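Local atomic coordinates of pectinesterase (Aspergillus niger, PDB entry 5C1E), a protein that hydrolyses the methyl esters of pectin's galacturonosyl units, releasing methanol, and probably takes part in the maceration and soft-rotting of plant tissue. Residues A[178-192]-A[217-231]. Sequence-based numbering, arbitrary orientation.
Sequences SNGAGAITASSRETS and VYLGRPWRVLARVIY. With SO4 (sulfate ion), chain D; SO4 (sulfate ion), chain F; SO4 (sulfate ion), chain E; ACT (acetate ion), chain M.
Val217 lays CG1 against Ile184 CG1 as two adjacent parallel strands of a right-handed parallel beta-helix, the pectinesterase fold, run side by side. Tyr218 N donates to Gly182 O, and Tyr218 O accepts from Ile184 N (2.8 Å). At the corner, Leu219 O takes three donors: Thr185 N from above the carbonyl plane, Thr185 OG1 (2.9 Å) and, on an in-plane lone pair, Tyr231 OH (2.7 Å). Thr185 brings OG1 there by setting it between its own backbone N and carbonyl carbon (chi1 65°). Arg221 N continues the ladder to Thr185 O, while its CG packs against Ala183 CB and its guanidinium reaches an acetate and salt-bridges Asp161, the predicted active-site residue. Trp223 touches Ser188 CB through the CE3 corner of its ring (3.4 Å) and gives NE1 to a sulfate. Arg224 N bonds Ser187 O; its side chain runs alongside Glu190, with the carboxylate and guanidinium nearly coplanar (18°) and a long salt bridge from OE2 to NE (3.5 Å), and two sulfates share its nitrogens. In the type I turn 224-227, Leu226 N donates to Arg189 O, and Leu226 O accepts from Arg189 NH2 (2.9 Å). Arg228 stacks flat on Arg189, centres 3.7 Å apart; a third sulfate (chain E) accepts through O4 from Arg228 NH1 at 2.8 Å.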
loop_
_atom_site.group_PDB
_atom_site.type_symbol
_atom_site.label_atom_id
_atom_site.label_comp_id
_atom_site.label_asym_id
_atom_site.label_seq_id
_atom_site.Cartn_x
_atom_site.Cartn_y
_atom_site.Cartn_z
ATOM N N SER A 178 11.703 -5.448 0.248
ATOM C CA SER A 178 11.858 -6.128 1.537
ATOM C C SER A 178 13.118 -5.662 2.270
ATOM O O SER A 178 14.224 -5.691 1.697
ATOM C CB SER A 178 11.915 -7.664 1.367
ATOM O OG SER A 178 10.637 -8.238 1.160
ATOM N N ASN A 179 12.963 -5.258 3.537
ATOM C CA ASN A 179 14.102 -4.840 4.381
ATOM C C ASN A 179 14.418 -5.838 5.502
ATOM O O ASN A 179 15.140 -5.514 6.457
ATOM C CB ASN A 179 13.905 -3.429 4.961
ATOM C CG ASN A 179 12.631 -3.289 5.759
ATOM O OD1 ASN A 179 11.915 -4.265 5.966
ATOM N ND2 ASN A 179 12.340 -2.077 6.207
ATOM N N GLY A 180 13.882 -7.046 5.372
ATOM C CA GLY A 180 14.086 -8.120 6.342
ATOM C C GLY A 180 13.416 -9.387 5.839
ATOM O O GLY A 180 12.660 -9.347 4.872
ATOM N N ALA A 181 13.712 -10.510 6.475
ATOM C CA ALA A 181 13.130 -11.788 6.099
ATOM C C ALA A 181 11.660 -11.882 6.554
ATOM O O ALA A 181 11.294 -11.441 7.669
ATOM C CB ALA A 181 13.941 -12.918 6.715
ATOM N N GLY A 182 10.820 -12.473 5.707
ATOM C CA GLY A 182 9.401 -12.604 6.011
ATOM C C GLY A 182 8.553 -12.785 4.767
ATOM O O GLY A 182 9.074 -13.014 3.664
ATOM N N ALA A 183 7.237 -12.736 4.956
ATOM C CA ALA A 183 6.295 -12.865 3.848
ATOM C C ALA A 183 5.784 -11.492 3.472
ATOM O O ALA A 183 5.473 -10.690 4.339
ATOM C CB ALA A 183 5.148 -13.777 4.230
ATOM N N ILE A 184 5.692 -11.218 2.170
ATOM C CA ILE A 184 5.286 -9.904 1.718
ATOM C C ILE A 184 3.797 -9.682 1.993
ATOM O O ILE A 184 3.426 -8.697 2.599
ATOM C CB ILE A 184 5.563 -9.710 0.219
ATOM C CG1 ILE A 184 7.061 -9.747 -0.057
ATOM C CG2 ILE A 184 4.995 -8.387 -0.248
ATOM C CD1 ILE A 184 7.429 -9.907 -1.512
ATOM N N THR A 185 2.955 -10.598 1.529
ATOM C CA THR A 185 1.496 -10.445 1.704
ATOM C C THR A 185 0.947 -11.323 2.824
ATOM O O THR A 185 1.405 -12.439 3.042
ATOM C CB THR A 185 0.695 -10.736 0.411
ATOM O OG1 THR A 185 0.809 -12.119 0.005
ATOM C CG2 THR A 185 1.131 -9.814 -0.701
ATOM N N ALA A 186 -0.078 -10.819 3.500
ATOM C CA ALA A 186 -0.818 -11.598 4.465
ATOM C C ALA A 186 -2.311 -11.268 4.368
ATOM O O ALA A 186 -2.856 -10.485 5.153
ATOM C CB ALA A 186 -0.273 -11.347 5.870
ATOM N N SER A 187 -2.965 -11.867 3.377
ATOM C CA SER A 187 -4.379 -11.606 3.137
ATOM C C SER A 187 -5.236 -12.295 4.190
ATOM O O SER A 187 -4.984 -13.447 4.540
ATOM C CB SER A 187 -4.810 -12.077 1.754
ATOM O OG SER A 187 -6.225 -12.125 1.647
ATOM N N SER A 188 -6.261 -11.578 4.645
ATOM C CA SER A 188 -7.231 -12.093 5.607
ATOM C C SER A 188 -8.581 -12.450 4.953
ATOM O O SER A 188 -9.602 -12.580 5.645
ATOM C CB SER A 188 -7.433 -11.083 6.747
ATOM O OG SER A 188 -7.738 -9.807 6.216
ATOM N N ARG A 189 -8.582 -12.697 3.642
ATOM C CA ARG A 189 -9.771 -13.242 3.004
ATOM C C ARG A 189 -10.129 -14.570 3.679
ATOM O O ARG A 189 -9.268 -15.443 3.851
ATOM C CB ARG A 189 -9.544 -13.435 1.503
ATOM C CG ARG A 189 -10.743 -14.005 0.773
ATOM C CD ARG A 189 -10.579 -13.932 -0.744
ATOM N NE ARG A 189 -11.724 -14.520 -1.443
ATOM C CZ ARG A 189 -11.841 -15.803 -1.820
ATOM N NH1 ARG A 189 -12.946 -16.201 -2.426
ATOM N NH2 ARG A 189 -10.871 -16.696 -1.616
ATOM N N GLU A 190 -11.393 -14.716 4.079
ATOM C CA GLU A 190 -11.772 -15.853 4.916
ATOM C C GLU A 190 -13.081 -16.581 4.573
ATOM O O GLU A 190 -13.383 -17.578 5.207
ATOM C CB GLU A 190 -11.774 -15.430 6.392
ATOM C CG GLU A 190 -12.939 -14.570 6.817
ATOM C CD GLU A 190 -12.783 -13.984 8.227
ATOM O OE1 GLU A 190 -13.771 -13.390 8.725
ATOM O OE2 GLU A 190 -11.705 -14.109 8.839
ATOM N N THR A 191 -13.823 -16.109 3.576
ATOM C CA THR A 191 -15.063 -16.764 3.141
ATOM C C THR A 191 -15.111 -16.828 1.635
ATOM O O THR A 191 -14.490 -16.018 0.950
ATOM C CB THR A 191 -16.348 -16.049 3.634
ATOM O OG1 THR A 191 -16.402 -14.690 3.146
ATOM C CG2 THR A 191 -16.429 -16.093 5.148
ATOM N N SER A 192 -15.838 -17.819 1.115
ATOM C CA SER A 192 -15.975 -17.990 -0.328
ATOM C C SER A 192 -16.748 -16.830 -0.973
ATOM O O SER A 192 -16.489 -16.523 -2.134
ATOM C CB SER A 192 -16.653 -19.330 -0.661
ATOM O OG SER A 192 -15.881 -20.430 -0.208
ATOM N N VAL A 217 12.674 -14.473 1.468
ATOM C CA VAL A 217 11.417 -13.732 1.391
ATOM C C VAL A 217 10.370 -14.620 0.725
ATOM O O VAL A 217 10.661 -15.341 -0.239
ATOM C CB VAL A 217 11.593 -12.370 0.666
ATOM C CG1 VAL A 217 10.273 -11.634 0.509
ATOM C CG2 VAL A 217 12.559 -11.482 1.438
ATOM N N TYR A 218 9.155 -14.565 1.244
ATOM C CA TYR A 218 8.032 -15.276 0.652
ATOM C C TYR A 218 7.040 -14.305 0.045
ATOM O O TYR A 218 6.874 -13.178 0.513
ATOM C CB TYR A 218 7.337 -16.136 1.713
ATOM C CG TYR A 218 8.223 -17.245 2.254
ATOM C CD1 TYR A 218 8.298 -18.472 1.619
ATOM C CD2 TYR A 218 8.979 -17.049 3.398
ATOM C CE1 TYR A 218 9.111 -19.492 2.112
ATOM C CE2 TYR A 218 9.795 -18.052 3.902
ATOM C CZ TYR A 218 9.854 -19.272 3.258
ATOM O OH TYR A 218 10.666 -20.258 3.768
ATOM N N LEU A 219 6.394 -14.747 -1.018
ATOM C CA LEU A 219 5.406 -13.948 -1.708
ATOM C C LEU A 219 4.215 -13.676 -0.779
ATOM O O LEU A 219 3.558 -12.624 -0.852
ATOM C CB LEU A 219 4.954 -14.685 -2.968
ATOM C CG LEU A 219 6.023 -14.896 -4.047
ATOM C CD1 LEU A 219 5.503 -15.875 -5.086
ATOM C CD2 LEU A 219 6.443 -13.576 -4.691
ATOM N N GLY A 220 3.957 -14.622 0.113
ATOM C CA GLY A 220 2.895 -14.442 1.068
ATOM C C GLY A 220 2.689 -15.612 2.000
ATOM O O GLY A 220 3.298 -16.692 1.841
ATOM N N ARG A 221 1.842 -15.357 2.987
ATOM C CA ARG A 221 1.297 -16.400 3.835
ATOM C C ARG A 221 -0.144 -16.031 4.201
ATOM O O ARG A 221 -0.520 -14.850 4.138
ATOM C CB ARG A 221 2.185 -16.625 5.054
ATOM C CG ARG A 221 2.318 -15.406 5.958
ATOM C CD ARG A 221 3.270 -15.700 7.103
ATOM N NE ARG A 221 3.211 -14.655 8.114
ATOM C CZ ARG A 221 3.477 -14.843 9.407
ATOM N NH1 ARG A 221 3.818 -16.042 9.848
ATOM N NH2 ARG A 221 3.386 -13.837 10.261
ATOM N N PRO A 222 -0.964 -17.025 4.562
ATOM C CA PRO A 222 -2.396 -16.741 4.734
ATOM C C PRO A 222 -2.761 -16.299 6.147
ATOM O O PRO A 222 -2.758 -17.114 7.082
ATOM C CB PRO A 222 -3.064 -18.067 4.386
ATOM C CG PRO A 222 -2.038 -19.107 4.652
ATOM C CD PRO A 222 -0.681 -18.473 4.497
ATOM N N TRP A 223 -3.105 -15.027 6.300
ATOM C CA TRP A 223 -3.511 -14.531 7.602
ATOM C C TRP A 223 -4.843 -15.181 7.993
ATOM O O TRP A 223 -5.071 -15.472 9.155
ATOM C CB TRP A 223 -3.559 -13.006 7.593
ATOM C CG TRP A 223 -3.808 -12.373 8.921
ATOM C CD1 TRP A 223 -3.598 -12.922 10.149
ATOM C CD2 TRP A 223 -4.258 -11.028 9.155
ATOM N NE1 TRP A 223 -3.935 -12.028 11.127
ATOM C CE2 TRP A 223 -4.340 -10.854 10.544
ATOM C CE3 TRP A 223 -4.604 -9.963 8.321
ATOM C CZ2 TRP A 223 -4.760 -9.656 11.124
ATOM C CZ3 TRP A 223 -5.041 -8.770 8.894
ATOM C CH2 TRP A 223 -5.117 -8.629 10.276
ATOM N N ARG A 224 -5.711 -15.419 7.009
ATOM C CA ARG A 224 -6.921 -16.223 7.194
ATOM C C ARG A 224 -6.971 -17.256 6.071
ATOM O O ARG A 224 -6.156 -17.197 5.138
ATOM C CB ARG A 224 -8.173 -15.349 7.188
ATOM C CG ARG A 224 -8.209 -14.312 8.309
ATOM C CD ARG A 224 -8.645 -14.938 9.616
ATOM N NE ARG A 224 -8.756 -13.948 10.688
ATOM C CZ ARG A 224 -7.741 -13.540 11.447
ATOM N NH1 ARG A 224 -7.946 -12.631 12.396
ATOM N NH2 ARG A 224 -6.514 -14.015 11.270
ATOM N N VAL A 225 -7.930 -18.174 6.143
ATOM C CA VAL A 225 -7.825 -19.435 5.402
ATOM C C VAL A 225 -8.060 -19.327 3.888
ATOM O O VAL A 225 -7.717 -20.254 3.143
ATOM C CB VAL A 225 -8.742 -20.529 5.987
ATOM C CG1 VAL A 225 -8.315 -20.898 7.400
ATOM C CG2 VAL A 225 -10.207 -20.105 5.972
ATOM N N LEU A 226 -8.642 -18.234 3.423
ATOM C CA LEU A 226 -8.958 -18.121 1.996
ATOM C C LEU A 226 -8.225 -16.963 1.303
ATOM O O LEU A 226 -8.685 -16.421 0.294
ATOM C CB LEU A 226 -10.479 -18.096 1.781
ATOM C CG LEU A 226 -11.119 -19.487 1.856
ATOM C CD1 LEU A 226 -12.630 -19.417 2.020
ATOM C CD2 LEU A 226 -10.800 -20.317 0.629
ATOM N N ALA A 227 -7.064 -16.619 1.850
ATOM C CA ALA A 227 -6.162 -15.634 1.286
ATOM C C ALA A 227 -6.053 -15.834 -0.227
ATOM O O ALA A 227 -5.781 -16.945 -0.667
ATOM C CB ALA A 227 -4.793 -15.805 1.904
ATOM N N ARG A 228 -6.234 -14.764 -0.996
ATOM C CA ARG A 228 -6.098 -14.829 -2.452
ATOM C C ARG A 228 -5.186 -13.755 -3.016
ATOM O O ARG A 228 -5.487 -12.559 -2.934
ATOM C CB ARG A 228 -7.457 -14.719 -3.130
ATOM C CG ARG A 228 -7.379 -14.843 -4.649
ATOM C CD ARG A 228 -8.695 -15.301 -5.251
ATOM N NE ARG A 228 -9.782 -14.397 -4.930
ATOM C CZ ARG A 228 -11.058 -14.650 -5.208
ATOM N NH1 ARG A 228 -11.390 -15.776 -5.835
ATOM N NH2 ARG A 228 -12.003 -13.781 -4.877
ATOM N N VAL A 229 -4.078 -14.197 -3.598
ATOM C CA VAL A 229 -3.052 -13.284 -4.094
ATOM C C VAL A 229 -2.490 -13.804 -5.411
ATOM O O VAL A 229 -2.199 -15.000 -5.520
ATOM C CB VAL A 229 -1.897 -13.185 -3.097
ATOM C CG1 VAL A 229 -0.840 -12.207 -3.587
ATOM C CG2 VAL A 229 -2.405 -12.776 -1.702
ATOM N N ILE A 230 -2.349 -12.902 -6.385
ATOM C CA ILE A 230 -1.667 -13.201 -7.654
ATOM C C ILE A 230 -0.533 -12.214 -7.905
ATOM O O ILE A 230 -0.721 -10.994 -7.776
ATOM C CB ILE A 230 -2.639 -13.263 -8.869
ATOM C CG1 ILE A 230 -1.856 -13.603 -10.147
ATOM C CG2 ILE A 230 -3.424 -11.978 -9.050
ATOM C CD1 ILE A 230 -2.741 -14.082 -11.273
ATOM N N TYR A 231 0.648 -12.740 -8.241
ATOM C CA TYR A 231 1.747 -11.930 -8.744
ATOM C C TYR A 231 1.848 -12.216 -10.238
ATOM O O TYR A 231 2.054 -13.365 -10.642
ATOM C CB TYR A 231 3.075 -12.302 -8.084
ATOM C CG TYR A 231 3.290 -11.831 -6.649
ATOM C CD1 TYR A 231 2.657 -12.472 -5.587
ATOM C CD2 TYR A 231 4.209 -10.836 -6.347
ATOM C CE1 TYR A 231 2.879 -12.077 -4.268
ATOM C CE2 TYR A 231 4.445 -10.436 -5.034
ATOM C CZ TYR A 231 3.766 -11.050 -3.995
ATOM O OH TYR A 231 3.993 -10.679 -2.675
HETATM S S SO4 D . -4.772 -12.741 14.531
HETATM O O1 SO4 D . -3.504 -12.117 14.101
HETATM O O2 SO4 D . -4.707 -13.002 15.984
HETATM O O3 SO4 D . -5.874 -11.811 14.248
HETATM O O4 SO4 D . -4.943 -14.020 13.809
HETATM S S SO4 F . -11.969 -13.139 12.592
HETATM O O1 SO4 F . -11.152 -12.093 11.935
HETATM O O2 SO4 F . -11.847 -13.016 14.066
HETATM O O3 SO4 F . -13.386 -12.972 12.190
HETATM O O4 SO4 F . -11.500 -14.479 12.143
HETATM S S SO4 E . -14.825 -15.489 -6.526
HETATM O O1 SO4 E . -14.398 -15.431 -7.945
HETATM O O2 SO4 E . -14.610 -14.184 -5.870
HETATM O O3 SO4 E . -16.257 -15.852 -6.459
HETATM O O4 SO4 E . -14.053 -16.562 -5.850
HETATM C C ACT M . 2.021 -17.226 12.878
HETATM O O ACT M . 3.188 -16.800 12.702
HETATM O OXT ACT M . 1.667 -18.385 12.549
HETATM C CH3 ACT M . 1.007 -16.313 13.505
HETATM O O HOH W 1 -1.166 -13.741 1.706
HETATM O O HOH W 2 -7.164 -11.878 -0.788
#